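Local coordinates for transcriptional activator PlcR protein (Bacillus thuringiensis, PDB 3U3W) that activates transcription of virulence genes as a quorum-sensing regulator, binding DNA through a helix-turn-helix domain when the signal peptide PapR occupies its tetratricopeptide-repeat domain, at residues A[198-203]-A[232-237]. Numbering follows the deposited sequence.
Sequences VRYNHA and MALIGQ
Tyr200 reaches from helix 192-208 to the start of helix 235-248 and meets Leu234 with its root and Gln237 with its far end. CG of Tyr200 stands anti to the backbone N (chi1 174°), which carries the ring past Leu234 and over to Gln237, in the first turn of helix 235-248. At the near end Tyr200 CB lies 4.1 Å from Leu234 CD1, an apolar touch made by one methyl branch of the leucine, the N-cap residue of helix 235-248. At the far end Gln237 CB sits 3.4 Å from Tyr200 CZ and approaches the ring obliquely. The hydroxyl joins this packing, with Tyr200 OH 3.3 Å from Gln237 CB, and no hydrogen bond links the two segments. The Tyr200 and Gln237 side chains cross at about a right angle, the phenol and amide planes 70° apart. A bend at chi2 (86°) turns the Gln237 amide back from the tyrosine, and NE2 makes a weak 3.4 Å hydrogen bond to Ala233 O. NE2 also hydrogen-bonds an acidic side chain of the bound peptide, Tyr200 and Leu234 each pack on an acidic side chain of it, and Asn201 ND2 hydrogen-bonds its backbone; the contact thus forms part of the wall of the peptide site in this helical-repeat domain. Helix 171-187 covers Val198 and His202, helix 212-228 packs on both segments, and helix 253-269 backs Ile235 and Gln237.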
# COMPACT_ATOMS: atom_id res chain seq x y z
N VAL A 198 -0.58 14.03 7.30
CA VAL A 198 0.14 15.23 7.72
C VAL A 198 -0.52 16.50 7.18
O VAL A 198 -0.67 17.47 7.92
CB VAL A 198 1.63 15.24 7.28
CG1 VAL A 198 2.32 16.53 7.77
CG2 VAL A 198 2.36 14.03 7.81
N ARG A 199 -0.90 16.50 5.91
CA ARG A 199 -1.58 17.68 5.36
C ARG A 199 -2.89 17.98 6.08
O ARG A 199 -3.27 19.14 6.26
CB ARG A 199 -1.81 17.57 3.86
CG ARG A 199 -0.53 17.60 3.06
CD ARG A 199 -0.78 17.74 1.57
NE ARG A 199 0.50 17.67 0.86
CZ ARG A 199 1.29 18.71 0.64
NH1 ARG A 199 0.95 19.94 1.05
NH2 ARG A 199 2.44 18.53 0.00
N TYR A 200 -3.57 16.93 6.52
CA TYR A 200 -4.82 17.11 7.23
C TYR A 200 -4.62 17.77 8.58
O TYR A 200 -5.39 18.67 8.95
CB TYR A 200 -5.52 15.78 7.42
CG TYR A 200 -6.75 15.85 8.28
CD1 TYR A 200 -7.93 16.39 7.79
CD2 TYR A 200 -6.75 15.35 9.57
CE1 TYR A 200 -9.07 16.45 8.56
CE2 TYR A 200 -7.89 15.39 10.36
CZ TYR A 200 -9.05 15.93 9.85
OH TYR A 200 -10.18 15.95 10.63
N ASN A 201 -3.61 17.32 9.31
CA ASN A 201 -3.34 17.82 10.65
C ASN A 201 -2.85 19.25 10.51
O ASN A 201 -3.31 20.13 11.22
CB ASN A 201 -2.28 16.96 11.36
CG ASN A 201 -2.80 15.58 11.77
OD1 ASN A 201 -3.99 15.40 12.07
ND2 ASN A 201 -1.89 14.59 11.79
N HIS A 202 -1.95 19.45 9.56
CA HIS A 202 -1.46 20.76 9.17
C HIS A 202 -2.63 21.70 8.84
O HIS A 202 -2.66 22.84 9.30
CB HIS A 202 -0.53 20.62 7.97
CG HIS A 202 0.19 21.88 7.61
ND1 HIS A 202 0.92 22.02 6.45
CD2 HIS A 202 0.30 23.06 8.26
CE1 HIS A 202 1.44 23.23 6.39
NE2 HIS A 202 1.09 23.88 7.49
N ALA A 203 -3.59 21.21 8.06
CA ALA A 203 -4.76 22.02 7.70
C ALA A 203 -5.53 22.42 8.94
O ALA A 203 -5.96 23.56 9.04
CB ALA A 203 -5.66 21.30 6.75
N MET A 232 -9.50 6.14 1.30
CA MET A 232 -10.69 6.62 2.00
C MET A 232 -10.33 6.95 3.44
O MET A 232 -11.20 7.34 4.22
CB MET A 232 -11.74 5.50 2.09
CG MET A 232 -12.60 5.29 0.91
SD MET A 232 -14.06 4.31 1.31
CE MET A 232 -13.38 2.65 1.34
N ALA A 233 -9.08 6.72 3.81
CA ALA A 233 -8.70 6.78 5.22
C ALA A 233 -9.08 8.12 5.91
O ALA A 233 -9.66 8.14 7.00
CB ALA A 233 -7.20 6.47 5.38
N LEU A 234 -8.77 9.23 5.25
CA LEU A 234 -9.03 10.55 5.81
C LEU A 234 -9.96 11.39 4.96
O LEU A 234 -10.16 12.58 5.24
CB LEU A 234 -7.70 11.29 6.02
CG LEU A 234 -6.82 10.69 7.12
CD1 LEU A 234 -5.71 11.64 7.43
CD2 LEU A 234 -7.65 10.42 8.37
N ILE A 235 -10.55 10.80 3.92
CA ILE A 235 -11.30 11.59 2.94
C ILE A 235 -12.57 12.21 3.53
O ILE A 235 -12.94 13.32 3.17
CB ILE A 235 -11.63 10.78 1.64
CG1 ILE A 235 -12.09 11.72 0.53
CG2 ILE A 235 -12.70 9.72 1.89
CD1 ILE A 235 -11.04 12.06 -0.45
N GLY A 236 -13.25 11.50 4.43
CA GLY A 236 -14.39 12.07 5.13
C GLY A 236 -13.98 13.31 5.94
O GLY A 236 -14.57 14.38 5.80
N GLN A 237 -12.94 13.15 6.77
CA GLN A 237 -12.43 14.24 7.59
C GLN A 237 -12.06 15.44 6.74
O GLN A 237 -12.31 16.57 7.13
CB GLN A 237 -11.23 13.79 8.43
CG GLN A 237 -11.56 12.65 9.40
CD GLN A 237 -11.42 11.27 8.73
OE1 GLN A 237 -11.96 11.04 7.65
NE2 GLN A 237 -10.70 10.36 9.38